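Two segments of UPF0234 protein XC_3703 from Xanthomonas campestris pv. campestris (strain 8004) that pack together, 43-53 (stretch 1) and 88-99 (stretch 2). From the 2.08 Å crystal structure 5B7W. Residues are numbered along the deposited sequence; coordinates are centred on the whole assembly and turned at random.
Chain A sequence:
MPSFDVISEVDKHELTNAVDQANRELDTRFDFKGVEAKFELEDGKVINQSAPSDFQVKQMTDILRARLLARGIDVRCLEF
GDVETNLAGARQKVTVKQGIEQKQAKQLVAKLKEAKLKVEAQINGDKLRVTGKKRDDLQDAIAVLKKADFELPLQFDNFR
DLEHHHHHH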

# COMPACT_ATOMS: atom_id res chain seq x y z
N ASP A 43 -3.50 -8.97 -11.71
CA ASP A 43 -4.83 -8.49 -11.35
C ASP A 43 -4.79 -7.12 -10.68
O ASP A 43 -5.72 -6.76 -9.95
N GLY A 44 -3.74 -6.34 -10.92
CA GLY A 44 -3.60 -5.05 -10.27
C GLY A 44 -3.50 -5.12 -8.77
O GLY A 44 -3.74 -4.11 -8.09
N LYS A 45 -3.14 -6.27 -8.22
CA LYS A 45 -3.06 -6.48 -6.78
C LYS A 45 -1.77 -7.16 -6.35
O LYS A 45 -1.23 -6.82 -5.29
N VAL A 46 -1.26 -8.10 -7.13
CA VAL A 46 -0.12 -8.92 -6.75
C VAL A 46 1.04 -8.63 -7.70
O VAL A 46 0.86 -8.63 -8.92
N ILE A 47 2.21 -8.39 -7.13
CA ILE A 47 3.45 -8.24 -7.89
C ILE A 47 4.29 -9.48 -7.63
O ILE A 47 4.74 -9.72 -6.50
N ASN A 48 4.51 -10.28 -8.68
CA ASN A 48 5.31 -11.49 -8.57
C ASN A 48 6.75 -11.18 -8.96
O ASN A 48 7.01 -10.74 -10.08
N GLN A 49 7.67 -11.39 -8.03
CA GLN A 49 9.10 -11.25 -8.29
C GLN A 49 9.70 -12.63 -8.49
O GLN A 49 9.37 -13.58 -7.77
N SER A 50 10.59 -12.74 -9.48
CA SER A 50 11.23 -14.01 -9.79
C SER A 50 12.65 -13.76 -10.25
O SER A 50 12.89 -12.88 -11.10
N ALA A 51 13.60 -14.51 -9.70
CA ALA A 51 15.00 -14.38 -10.03
C ALA A 51 15.68 -15.72 -9.78
O ALA A 51 15.08 -16.61 -9.15
N PRO A 52 16.90 -15.91 -10.27
CA PRO A 52 17.60 -17.17 -9.99
C PRO A 52 17.87 -17.42 -8.51
O PRO A 52 17.86 -18.59 -8.09
N SER A 53 18.11 -16.38 -7.71
CA SER A 53 18.54 -16.57 -6.33
C SER A 53 17.73 -15.69 -5.39
O SER A 53 17.08 -14.73 -5.80
N ALA A 88 14.10 -24.07 -10.29
CA ALA A 88 14.02 -23.06 -11.34
C ALA A 88 14.54 -21.71 -10.88
O ALA A 88 14.99 -20.90 -11.71
N GLY A 89 14.48 -21.43 -9.59
CA GLY A 89 14.95 -20.16 -9.06
C GLY A 89 14.14 -19.76 -7.85
O GLY A 89 13.51 -20.59 -7.20
N ALA A 90 14.17 -18.46 -7.56
CA ALA A 90 13.47 -17.88 -6.42
C ALA A 90 12.27 -17.07 -6.89
O ALA A 90 12.34 -16.40 -7.93
N ARG A 91 11.18 -17.14 -6.13
CA ARG A 91 9.97 -16.39 -6.44
C ARG A 91 9.38 -15.84 -5.15
O ARG A 91 9.49 -16.46 -4.09
N GLN A 92 8.76 -14.67 -5.25
CA GLN A 92 8.14 -14.04 -4.09
C GLN A 92 6.92 -13.25 -4.53
O GLN A 92 6.98 -12.51 -5.51
N LYS A 93 5.83 -13.40 -3.79
CA LYS A 93 4.58 -12.71 -4.05
C LYS A 93 4.48 -11.49 -3.14
O LYS A 93 4.59 -11.61 -1.92
N VAL A 94 4.28 -10.32 -3.74
CA VAL A 94 4.12 -9.07 -3.01
C VAL A 94 2.70 -8.57 -3.25
O VAL A 94 2.33 -8.24 -4.38
N THR A 95 1.90 -8.54 -2.19
CA THR A 95 0.52 -8.08 -2.27
C THR A 95 0.48 -6.57 -2.08
O THR A 95 0.93 -6.05 -1.05
N VAL A 96 -0.05 -5.86 -3.08
CA VAL A 96 -0.27 -4.42 -2.96
C VAL A 96 -1.59 -4.21 -2.23
O VAL A 96 -2.66 -4.22 -2.84
N LYS A 97 -1.52 -4.04 -0.91
CA LYS A 97 -2.73 -3.95 -0.09
C LYS A 97 -3.49 -2.68 -0.41
O LYS A 97 -2.92 -1.58 -0.47
N GLN A 98 -4.80 -2.82 -0.63
CA GLN A 98 -5.70 -1.71 -0.88
C GLN A 98 -7.02 -1.96 -0.17
O GLN A 98 -7.44 -3.11 0.00
N GLY A 99 -7.67 -0.87 0.25
CA GLY A 99 -8.91 -0.98 0.98
C GLY A 99 -8.69 -1.27 2.46
O GLY A 99 -7.68 -1.88 2.83

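Gly 89 sits where a side chain could not: a CB there would point toward stretch 1 and lie 2.7 Å from Ala 51 O. Its backbone angles, 148/-159, also call for glycine. The two strands run antiparallel, and their side chains alternate between two faces.

One face is largely buried and carries Ile 47, Gln 49, Ala 51, Ala 90, Gln 92 and Val 94. Ile 47 (chi1 m, chi2 t) pairs with Val 94 (t), CB to CB 4.3 Å. Ile 47 CD1 reaches Val 96 CG2 at 3.9 Å; Val 96 is also t and points toward stretch 1. The end of Gln 49 (m, t) comes nearer to stretch 2 than its CA-to-CB direction suggests. Gln 49 NE2 lies 3.0 Å from Gln 92 OE1 and 3.8 Å from Val 94 CG2. Gln 92 is extended (t, t). Ala 90 CB meets Ser 53 O at 3.5 Å.

The other face is more open. Val 46 (t) sets CG1 3.6 Å from CG of Lys 93, whose chain is t throughout. Asn 48 (m) brings OD1 to 3.9 Å from Lys 93 CB. Ser 50 (p) places CB 3.5 Å from Arg 91 NH1, an oblique approach to the guanidinium.

Beyond the strand, Gln 98 (m) points toward stretch 1. Gln 98 NE2 donates a hydrogen bond to Val 96 O (2.7 Å) and lies 3.5 Å from Gly 44 O.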

# COMPACT_ATOMS: atom_id res chain seq x y z
CB ASP A 43 -5.55 -9.49 -10.44
CG ASP A 43 -5.77 -10.84 -11.11
OD1 ASP A 43 -5.87 -10.87 -12.35
OD2 ASP A 43 -5.84 -11.85 -10.39
CB LYS A 45 -4.25 -7.32 -6.29
CG LYS A 45 -5.62 -6.74 -6.63
CD LYS A 45 -6.73 -7.73 -6.31
CE LYS A 45 -8.10 -7.09 -6.47
NZ LYS A 45 -8.07 -5.62 -6.18
CB VAL A 46 -0.47 -10.42 -6.77
CG1 VAL A 46 0.77 -11.27 -6.55
CG2 VAL A 46 -1.52 -10.73 -5.71
CB ILE A 47 4.21 -6.96 -7.51
CG1 ILE A 47 3.37 -5.72 -7.80
CG2 ILE A 47 5.54 -6.90 -8.26
CD1 ILE A 47 4.06 -4.43 -7.44
CB ASN A 48 4.74 -12.60 -9.44
CG ASN A 48 3.50 -13.23 -8.84
OD1 ASN A 48 3.50 -13.65 -7.68
ND2 ASN A 48 2.43 -13.31 -9.62
CB GLN A 49 9.80 -10.54 -7.13
CG GLN A 49 9.07 -9.32 -6.59
CD GLN A 49 9.88 -8.56 -5.57
OE1 GLN A 49 10.29 -7.42 -5.81
NE2 GLN A 49 10.13 -9.18 -4.42
CB SER A 50 10.45 -14.78 -10.87
OG SER A 50 10.36 -14.03 -12.07
CB ALA A 51 15.67 -13.27 -9.22
CB PRO A 52 18.91 -17.03 -10.78
CG PRO A 52 18.56 -16.13 -11.90
CD PRO A 52 17.56 -15.15 -11.35
CB SER A 53 20.04 -16.27 -6.17
OG SER A 53 20.31 -14.90 -6.40
CB ALA A 88 12.58 -22.93 -11.84
CB ALA A 90 14.41 -17.00 -5.59
CB ARG A 91 8.93 -17.26 -7.16
CG ARG A 91 9.38 -17.80 -8.51
CD ARG A 91 8.28 -18.59 -9.19
NE ARG A 91 8.70 -19.11 -10.49
CZ ARG A 91 8.60 -18.44 -11.63
NH1 ARG A 91 8.10 -17.21 -11.64
NH2 ARG A 91 9.01 -18.99 -12.77
CB GLN A 92 9.14 -13.12 -3.36
CG GLN A 92 8.61 -12.58 -2.04
CD GLN A 92 9.57 -11.61 -1.39
OE1 GLN A 92 10.38 -10.97 -2.06
NE2 GLN A 92 9.49 -11.50 -0.07
CB LYS A 93 3.39 -13.64 -3.83
CG LYS A 93 2.06 -12.94 -3.65
CD LYS A 93 0.94 -13.95 -3.48
CE LYS A 93 -0.41 -13.26 -3.29
NZ LYS A 93 -1.53 -14.24 -3.31
CB VAL A 94 5.15 -8.02 -3.45
CG1 VAL A 94 5.06 -6.78 -2.56
CG2 VAL A 94 6.55 -8.60 -3.41
CB THR A 95 -0.35 -8.77 -1.23
OG1 THR A 95 -0.42 -10.17 -1.51
CG2 THR A 95 -1.76 -8.19 -1.24
CB VAL A 96 -0.27 -3.73 -4.34
CG1 VAL A 96 -0.43 -2.23 -4.18
CG2 VAL A 96 1.01 -4.06 -5.09
CB LYS A 97 -2.37 -4.00 1.39
CG LYS A 97 -1.72 -5.30 1.84
CD LYS A 97 -1.29 -5.23 3.30
CE LYS A 97 -0.37 -4.05 3.55
NZ LYS A 97 0.05 -3.96 4.98
CB GLN A 98 -5.95 -1.51 -2.39
CG GLN A 98 -4.69 -1.43 -3.24
CD GLN A 98 -4.86 -2.06 -4.60
OE1 GLN A 98 -5.40 -1.44 -5.52
NE2 GLN A 98 -4.40 -3.30 -4.75